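Local atomic coordinates of LPXTG-motif cell wall anchor domain protein (Mobiluncus mulieris, PDB entry 5U5O), a protein that probably mediates adhesion at the bacterial cell wall, this piece being two Ig-like domains of a giant adhesin carrying intramolecular covalent cross-links. Residues A9-D12 against A16-V19; T32-N37 against E82-K87; T178-A183 against V187-A192. All blocks are in the same frame, centred on the assembly; numbering follows the deposited sequence.

Contact 1 of 3, residues A9-D12 against A16-V19; sequences ATVD and AFDV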
loop_
_atom_site.group_PDB
_atom_site.type_symbol
_atom_site.label_atom_id
_atom_site.label_comp_id
_atom_site.label_asym_id
_atom_site.label_seq_id
_atom_site.Cartn_x
_atom_site.Cartn_y
_atom_site.Cartn_z
ATOM N N ALA A 9 -7.937 16.127 -2.631
ATOM C CA ALA A 9 -7.746 15.216 -1.487
ATOM C C ALA A 9 -6.297 15.158 -1.035
ATOM O O ALA A 9 -5.405 15.027 -1.865
ATOM C CB ALA A 9 -8.214 13.838 -1.871
ATOM N N THR A 10 -6.073 15.234 0.281
ATOM C CA THR A 10 -4.738 15.085 0.848
ATOM C C THR A 10 -4.821 14.277 2.133
ATOM O O THR A 10 -5.895 14.135 2.719
ATOM C CB THR A 10 -4.085 16.439 1.169
ATOM O OG1 THR A 10 -4.962 17.205 1.996
ATOM C CG2 THR A 10 -3.802 17.215 -0.086
ATOM N N VAL A 11 -3.681 13.720 2.536
ATOM C CA VAL A 11 -3.510 13.129 3.866
ATOM C C VAL A 11 -2.232 13.746 4.425
ATOM O O VAL A 11 -1.168 13.579 3.839
ATOM C CB VAL A 11 -3.401 11.587 3.839
ATOM C CG1 VAL A 11 -3.005 11.042 5.213
ATOM C CG2 VAL A 11 -4.707 10.950 3.417
ATOM N N ASP A 12 -2.346 14.489 5.528
ATOM C CA ASP A 12 -1.204 15.194 6.145
ATOM C C ASP A 12 -0.456 16.034 5.109
ATOM O O ASP A 12 0.766 15.983 5.039
ATOM C CB ASP A 12 -0.253 14.216 6.861
ATOM C CG ASP A 12 -0.887 13.562 8.060
ATOM O OD1 ASP A 12 -1.881 14.073 8.620
ATOM O OD2 ASP A 12 -0.364 12.519 8.462
ATOM N N ALA A 16 -0.021 10.705 -0.603
ATOM C CA ALA A 16 0.142 9.313 -0.175
ATOM C C ALA A 16 0.421 9.218 1.311
ATOM O O ALA A 16 0.874 10.174 1.935
ATOM C CB ALA A 16 1.265 8.653 -0.945
ATOM N N PHE A 17 0.155 8.034 1.856
ATOM C CA PHE A 17 0.444 7.740 3.250
ATOM C C PHE A 17 0.875 6.294 3.380
ATOM O O PHE A 17 0.658 5.483 2.476
ATOM C CB PHE A 17 -0.754 8.034 4.152
ATOM C CG PHE A 17 -1.963 7.179 3.881
ATOM C CD1 PHE A 17 -2.917 7.552 2.967
ATOM C CD2 PHE A 17 -2.157 6.002 4.567
ATOM C CE1 PHE A 17 -4.029 6.751 2.752
ATOM C CE2 PHE A 17 -3.252 5.198 4.357
ATOM C CZ PHE A 17 -4.202 5.575 3.448
ATOM N N ASP A 18 1.492 6.010 4.524
ATOM C CA ASP A 18 2.048 4.694 4.824
ATOM C C ASP A 18 0.972 3.818 5.475
ATOM O O ASP A 18 0.733 3.906 6.689
ATOM C CB ASP A 18 3.272 4.836 5.743
ATOM C CG ASP A 18 3.853 3.492 6.191
ATOM O OD1 ASP A 18 3.326 2.429 5.797
ATOM O OD2 ASP A 18 4.836 3.513 6.956
ATOM N N VAL A 19 0.400 2.918 4.685
ATOM C CA VAL A 19 -0.729 2.089 5.107
ATOM C C VAL A 19 -0.300 0.903 5.973
ATOM O O VAL A 19 -1.141 0.255 6.594
ATOM C CB VAL A 19 -1.563 1.605 3.887
ATOM C CG1 VAL A 19 -0.880 0.471 3.117
ATOM C CG2 VAL A 19 -2.970 1.202 4.308
HETATM O O HOH W 1 0.634 11.492 4.257
#
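Val11 lays its two methyl groups against Phe17, the two side chains meeting at a slant. CG2 comes to 3.9 Å from Phe17 CD1, approaching the ring obliquely. The other methyl, CG1, rests on the root of the side chain, 3.9 Å from Phe17 CB and beside the CD1 corner of the ring, so the valine fork spans the start of the phenylalanine and the nearer rim of its ring. On the phenylalanine, CG sits between the backbone N and the carbonyl carbon (chi1 64°), and with this rotation the CD1 corner is the part of the ring turned to the valine.

No direct hydrogen bond joins the two backbones. Instead, a single water donates to both carbonyl oxygens, standing 2.8 Å from Val11 O and 2.7 Å from Ala16 O. Within the T-Q ester bond domain both segments reach strand 150-178, Ala9 through a backbone bond to Ser159 and Phe17 through bonds to Thr163 and Glu165, while Thr10 also pairs with Lys30 of strand 26-36. The Phe17 ring also meets Phe27 and touches Leu108 of helix 105-109. The contact thus lies where the chain passes from one sheet of the Ig-like domain to another. Val11 O and Ala16 O, 4.4 Å apart, are both acceptors and cannot bond to each other, so the water that donates to both links them beside the apolar contact of Val11 with Phe17.

Contact 2 of 3, residues T32-N37 against E82-K87; sequences TVRLYN and EVEKTK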
loop_
_atom_site.group_PDB
_atom_site.type_symbol
_atom_site.label_atom_id
_atom_site.label_comp_id
_atom_site.label_asym_id
_atom_site.label_seq_id
_atom_site.Cartn_x
_atom_site.Cartn_y
_atom_site.Cartn_z
ATOM N N THR A 32 -10.808 18.770 0.483
ATOM C CA THR A 32 -10.993 20.201 0.247
ATOM C C THR A 32 -11.970 20.358 -0.916
ATOM O O THR A 32 -11.687 19.928 -2.025
ATOM C CB THR A 32 -9.668 20.914 -0.030
ATOM O OG1 THR A 32 -8.822 20.759 1.110
ATOM C CG2 THR A 32 -9.847 22.387 -0.246
ATOM N N VAL A 33 -13.121 20.932 -0.603
ATOM C CA VAL A 33 -14.240 21.048 -1.555
ATOM C C VAL A 33 -14.274 22.431 -2.195
ATOM O O VAL A 33 -14.191 23.442 -1.533
ATOM C CB VAL A 33 -15.553 20.749 -0.826
ATOM C CG1 VAL A 33 -16.711 20.804 -1.823
ATOM C CG2 VAL A 33 -15.485 19.384 -0.110
ATOM N N ARG A 34 -14.339 22.419 -3.527
ATOM C CA ARG A 34 -14.338 23.638 -4.347
ATOM C C ARG A 34 -15.719 23.766 -5.012
ATOM O O ARG A 34 -16.119 22.884 -5.768
ATOM C CB ARG A 34 -13.228 23.538 -5.388
ATOM C CG ARG A 34 -11.854 23.163 -4.847
ATOM C CD ARG A 34 -11.086 24.378 -4.384
ATOM N NE ARG A 34 -10.574 25.182 -5.514
ATOM C CZ ARG A 34 -9.815 26.269 -5.393
ATOM N NH1 ARG A 34 -9.440 26.682 -4.184
ATOM N NH2 ARG A 34 -9.396 26.954 -6.461
ATOM N N LEU A 35 -16.423 24.825 -4.637
ATOM C CA LEU A 35 -17.762 25.077 -5.165
ATOM C C LEU A 35 -17.688 26.149 -6.236
ATOM O O LEU A 35 -17.159 27.226 -6.016
ATOM C CB LEU A 35 -18.697 25.530 -4.078
ATOM C CG LEU A 35 -18.815 24.589 -2.872
ATOM C CD1 LEU A 35 -19.747 25.165 -1.815
ATOM C CD2 LEU A 35 -19.267 23.188 -3.248
ATOM N N TYR A 36 -18.238 25.838 -7.426
ATOM C CA TYR A 36 -18.088 26.677 -8.645
ATOM C C TYR A 36 -19.397 27.362 -9.000
ATOM O O TYR A 36 -20.400 26.676 -9.123
ATOM C CB TYR A 36 -17.628 25.828 -9.825
ATOM C CG TYR A 36 -16.409 24.998 -9.538
ATOM C CD1 TYR A 36 -15.252 25.590 -9.053
ATOM C CD2 TYR A 36 -16.415 23.649 -9.764
ATOM C CE1 TYR A 36 -14.123 24.842 -8.792
ATOM C CE2 TYR A 36 -15.288 22.868 -9.474
ATOM C CZ TYR A 36 -14.150 23.498 -9.017
ATOM O OH TYR A 36 -13.018 22.736 -8.720
ATOM N N ASN A 37 -19.361 28.687 -9.006
ATOM C CA ASN A 37 -20.526 29.473 -9.511
ATOM C C ASN A 37 -21.786 29.183 -8.709
ATOM O O ASN A 37 -22.897 29.141 -9.259
ATOM C CB ASN A 37 -20.726 29.296 -11.031
ATOM C CG ASN A 37 -19.632 29.952 -11.801
ATOM O OD1 ASN A 37 -18.990 30.889 -11.337
ATOM N ND2 ASN A 37 -19.483 29.543 -13.058
ATOM N N GLU A 82 -5.953 27.041 -12.882
ATOM C CA GLU A 82 -5.986 27.069 -14.344
ATOM C C GLU A 82 -6.880 25.958 -14.867
ATOM O O GLU A 82 -7.620 26.185 -15.831
ATOM C CB GLU A 82 -4.579 26.984 -14.943
ATOM C CG GLU A 82 -3.640 28.115 -14.531
ATOM C CD GLU A 82 -4.225 29.501 -14.747
ATOM O OE1 GLU A 82 -4.604 29.805 -15.902
ATOM O OE2 GLU A 82 -4.308 30.282 -13.762
ATOM N N VAL A 83 -6.856 24.786 -14.242
ATOM C CA VAL A 83 -7.750 23.684 -14.614
ATOM C C VAL A 83 -9.231 24.067 -14.453
ATOM O O VAL A 83 -10.048 23.826 -15.333
ATOM C CB VAL A 83 -7.386 22.398 -13.834
ATOM C CG1 VAL A 83 -8.502 21.358 -13.858
ATOM C CG2 VAL A 83 -6.089 21.802 -14.378
ATOM N N GLU A 84 -9.559 24.689 -13.336
ATOM C CA GLU A 84 -10.907 25.175 -13.102
ATOM C C GLU A 84 -11.336 26.201 -14.151
ATOM O O GLU A 84 -12.470 26.139 -14.669
ATOM C CB GLU A 84 -11.027 25.760 -11.700
ATOM C CG GLU A 84 -10.999 24.662 -10.631
ATOM C CD GLU A 84 -10.731 25.152 -9.213
ATOM O OE1 GLU A 84 -10.304 26.308 -9.051
ATOM O OE2 GLU A 84 -10.957 24.349 -8.249
ATOM N N LYS A 85 -10.468 27.158 -14.443
ATOM C CA LYS A 85 -10.796 28.174 -15.464
ATOM C C LYS A 85 -10.959 27.571 -16.855
ATOM O O LYS A 85 -11.871 27.974 -17.626
ATOM C CB LYS A 85 -9.767 29.305 -15.483
ATOM C CG LYS A 85 -9.829 30.140 -14.220
ATOM C CD LYS A 85 -8.832 31.280 -14.182
ATOM C CE LYS A 85 -7.402 30.809 -14.095
ATOM N NZ LYS A 85 -6.530 31.972 -13.760
ATOM N N THR A 86 -10.132 26.588 -17.190
ATOM C CA THR A 86 -10.261 25.900 -18.477
ATOM C C THR A 86 -11.632 25.239 -18.646
ATOM O O THR A 86 -12.238 25.333 -19.725
ATOM C CB THR A 86 -9.131 24.860 -18.624
ATOM O OG1 THR A 86 -7.876 25.548 -18.679
ATOM C CG2 THR A 86 -9.293 24.027 -19.865
ATOM N N LYS A 87 -12.112 24.597 -17.583
ATOM C CA LYS A 87 -13.393 23.890 -17.597
ATOM C C LYS A 87 -14.609 24.812 -17.516
ATOM O O LYS A 87 -15.547 24.667 -18.291
ATOM C CB LYS A 87 -13.448 22.880 -16.438
ATOM C CG LYS A 87 -12.552 21.657 -16.591
ATOM C CD LYS A 87 -12.427 20.907 -15.264
ATOM C CE LYS A 87 -11.497 19.697 -15.308
ATOM N NZ LYS A 87 -12.058 18.582 -16.131
#
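Glu84 reaches from the helix to the strand, where Arg34 and Tyr36 both bind its carboxylate. Its CB points toward the strand, and CG, anti to the carbonyl carbon, comes alongside the tyrosine, 3.4 Å from Tyr36 OH. The chain is extended beyond this point, which carries CD into the plane of the Arg34 guanidinium, at its edge. There the two flat groups lie nearly coplanar, 15° apart, and the arginine grips side-on with two nitrogens. Arg34 NE lies 2.9 Å from Glu84 OE2. Arg34 NH2 lies 2.8 Å from Glu84 OE1. Both oxygens use their syn lone pairs, and both bonds are almost straight.

Arg34 and Tyr36 are two residues apart on strand 26-36 of an Ig-like domain, hence on the same face of its sheet, and helix 82-88 packs over that face in the connection between strands 77-78 and 94-104. Arg34 gets there by bending at chi2 and chi3, which turns its NE/NH2 edge to the carboxylate.

OE2 also takes a second donor. Tyr36 OH binds it at 2.7 Å from Glu84 OE2, arriving on the anti side and 31° out of the carboxylate plane, while the ring stands steeply to the carboxylate, 72° between planes. OE1 in turn accepts from the backbone N of Thr81, just ahead of the helix, and four donors round this buried carboxylate would probably hold it as the anion. The remaining terminal nitrogen of Arg34, NH1, forms a salt bridge with Glu96.

Contact 3 of 3, residues T178-A183 against V187-A192; sequences TGWEDA and VARPEA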
loop_
_atom_site.group_PDB
_atom_site.type_symbol
_atom_site.label_atom_id
_atom_site.label_comp_id
_atom_site.label_asym_id
_atom_site.label_seq_id
_atom_site.Cartn_x
_atom_site.Cartn_y
_atom_site.Cartn_z
ATOM N N THR A 178 31.725 -25.216 6.522
ATOM C CA THR A 178 32.641 -25.877 7.461
ATOM C C THR A 178 32.844 -27.295 6.984
ATOM O O THR A 178 32.019 -27.862 6.284
ATOM C CB THR A 178 32.089 -25.877 8.909
ATOM O OG1 THR A 178 30.855 -26.597 8.961
ATOM C CG2 THR A 178 31.898 -24.477 9.416
ATOM N N GLY A 179 33.959 -27.903 7.427
ATOM C CA GLY A 179 34.182 -29.314 7.172
ATOM C C GLY A 179 34.737 -29.715 5.817
ATOM O O GLY A 179 34.765 -30.901 5.506
ATOM N N TRP A 180 35.178 -28.750 5.015
ATOM C CA TRP A 180 35.752 -29.035 3.686
ATOM C C TRP A 180 36.937 -29.995 3.799
ATOM O O TRP A 180 37.738 -29.881 4.746
ATOM C CB TRP A 180 36.224 -27.741 3.015
ATOM C CG TRP A 180 36.517 -27.894 1.569
ATOM C CD1 TRP A 180 37.711 -28.158 0.989
ATOM C CD2 TRP A 180 35.581 -27.738 0.499
ATOM N NE1 TRP A 180 37.585 -28.226 -0.369
ATOM C CE2 TRP A 180 36.283 -27.962 -0.697
ATOM C CE3 TRP A 180 34.204 -27.459 0.432
ATOM C CZ2 TRP A 180 35.660 -27.895 -1.951
ATOM C CZ3 TRP A 180 33.584 -27.396 -0.808
ATOM C CH2 TRP A 180 34.311 -27.608 -1.981
ATOM N N GLU A 181 37.082 -30.947 2.888
ATOM C CA GLU A 181 38.246 -31.858 2.891
ATOM C C GLU A 181 38.772 -31.965 1.451
ATOM O O GLU A 181 38.068 -32.463 0.564
ATOM C CB GLU A 181 37.860 -33.240 3.417
ATOM C CG GLU A 181 38.961 -34.302 3.350
ATOM C CD GLU A 181 40.325 -33.816 3.811
ATOM O OE1 GLU A 181 40.428 -33.364 4.977
ATOM O OE2 GLU A 181 41.285 -33.899 2.998
ATOM N N ASP A 182 39.995 -31.489 1.227
ATOM C CA ASP A 182 40.614 -31.519 -0.115
ATOM C C ASP A 182 40.696 -32.935 -0.692
ATOM O O ASP A 182 40.668 -33.097 -1.891
ATOM C CB ASP A 182 42.046 -30.969 -0.078
ATOM C CG ASP A 182 42.125 -29.533 0.337
ATOM O OD1 ASP A 182 41.126 -28.806 0.266
ATOM O OD2 ASP A 182 43.226 -29.093 0.724
ATOM N N ALA A 183 40.838 -33.967 0.142
ATOM C CA ALA A 183 40.926 -35.337 -0.388
ATOM C C ALA A 183 39.705 -35.749 -1.174
ATOM O O ALA A 183 39.814 -36.540 -2.091
ATOM C CB ALA A 183 41.182 -36.347 0.721
ATOM N N VAL A 187 36.209 -29.597 -6.653
ATOM C CA VAL A 187 36.554 -28.242 -7.058
ATOM C C VAL A 187 37.395 -27.621 -5.964
ATOM O O VAL A 187 37.425 -28.125 -4.829
ATOM C CB VAL A 187 35.310 -27.339 -7.272
ATOM C CG1 VAL A 187 34.507 -27.765 -8.496
ATOM C CG2 VAL A 187 34.432 -27.267 -6.016
ATOM N N ALA A 188 38.035 -26.505 -6.288
ATOM C CA ALA A 188 38.729 -25.722 -5.261
ATOM C C ALA A 188 37.688 -25.059 -4.363
ATOM O O ALA A 188 36.666 -24.551 -4.833
ATOM C CB ALA A 188 39.616 -24.665 -5.894
ATOM N N ARG A 189 37.956 -25.062 -3.067
ATOM C CA ARG A 189 37.031 -24.492 -2.096
ATOM C C ARG A 189 36.510 -23.087 -2.455
ATOM O O ARG A 189 35.307 -22.878 -2.401
ATOM C CB ARG A 189 37.654 -24.525 -0.689
ATOM C CG ARG A 189 36.735 -24.048 0.417
ATOM C CD ARG A 189 37.378 -24.213 1.778
ATOM N NE ARG A 189 36.459 -23.713 2.784
ATOM C CZ ARG A 189 36.545 -23.964 4.095
ATOM N NH1 ARG A 189 37.522 -24.728 4.614
ATOM N NH2 ARG A 189 35.623 -23.455 4.896
ATOM N N PRO A 190 37.392 -22.133 -2.849
ATOM C CA PRO A 190 36.893 -20.775 -3.130
ATOM C C PRO A 190 36.126 -20.672 -4.453
ATOM O O PRO A 190 35.530 -19.637 -4.732
ATOM C CB PRO A 190 38.150 -19.905 -3.207
ATOM C CG PRO A 190 39.272 -20.760 -2.764
ATOM C CD PRO A 190 38.867 -22.198 -2.810
ATOM N N GLU A 191 36.145 -21.735 -5.254
ATOM C CA GLU A 191 35.382 -21.773 -6.506
ATOM C C GLU A 191 34.066 -22.516 -6.385
ATOM O O GLU A 191 33.243 -22.468 -7.306
ATOM C CB GLU A 191 36.231 -22.394 -7.615
ATOM C CG GLU A 191 37.439 -21.555 -7.999
ATOM C CD GLU A 191 37.075 -20.147 -8.436
ATOM O OE1 GLU A 191 35.999 -19.954 -9.059
ATOM O OE2 GLU A 191 37.864 -19.221 -8.154
ATOM N N ALA A 192 33.808 -23.149 -5.253
ATOM C CA ALA A 192 32.556 -23.849 -5.073
ATOM C C ALA A 192 31.415 -22.834 -5.169
ATOM O O ALA A 192 31.513 -21.718 -4.652
ATOM C CB ALA A 192 32.520 -24.559 -3.729
HETATM O O HOH W 2 39.362 -28.682 -2.751
#
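The indole of Trp180 is overlaid on one face by the aliphatic part of Arg189. Arg189 CB makes a CH-pi contact, 3.8 Å from the centroid of the five-membered ring of Trp180 and 14° from its normal. The two side chains run in opposite directions, so CG and CD follow across the ring toward the tryptophan backbone, until the guanidinium presents a face to the base of the side chain, with Arg189 NH1 3.6 Å from Trp180 CB. An arginine chain stretched out from CG to NE, its CG anti to the backbone N (chi1 -176°), makes this long overlap possible.

The far rim of the ring is met by other groups. Val187 O lies in the ring plane at the edge, 3.4 Å from Trp180 CZ2, and Trp180 CH2 packs 3.9 Å from Ala192 CB. A water takes the indole N-H, its oxygen 3.0 Å from Trp180 NE1, and donates to the carbonyl opposite, 2.9 Å from the water oxygen to Val187 O, bridging the two parts of the loop; a weak bond to Asp182 OD1 adds to it.

Farther out, Glu213 holds the arginine through a salt bridge to NE. Backbone bonds from Glu191 N to Ala188 O and from Ala192 N to Arg189 O are consistent with the 3-10 turn 189-191 setting the spacing between Arg189 and Ala192. In the DUF5979 domain both segments belong to the connection from strand 150-178 to strand 193-200, with Trp180 packed on Ala241 and Ala192 on Gln240 of helix 234-241.

From the N terminus, contact 1 closes a short turn of three residues where strand 4-10 gives way to strand 16-18, and so joins the sheet containing 4-10 to the one containing 150-178. Contact 2 opens next, on strand 26-36, the neighbour of 4-10, and closes a much longer excursion of 44 residues by bringing helix 82-88 onto that sheet. Contact 3 closes another short loop, after strand 150-178 has passed from the T-Q ester bond domain into the DUF5979 domain. The three follow in series, neither nesting nor crossing. Contacts 2 and 3 lie on opposite sides of the chain's centre, their own centres about 73 Å apart.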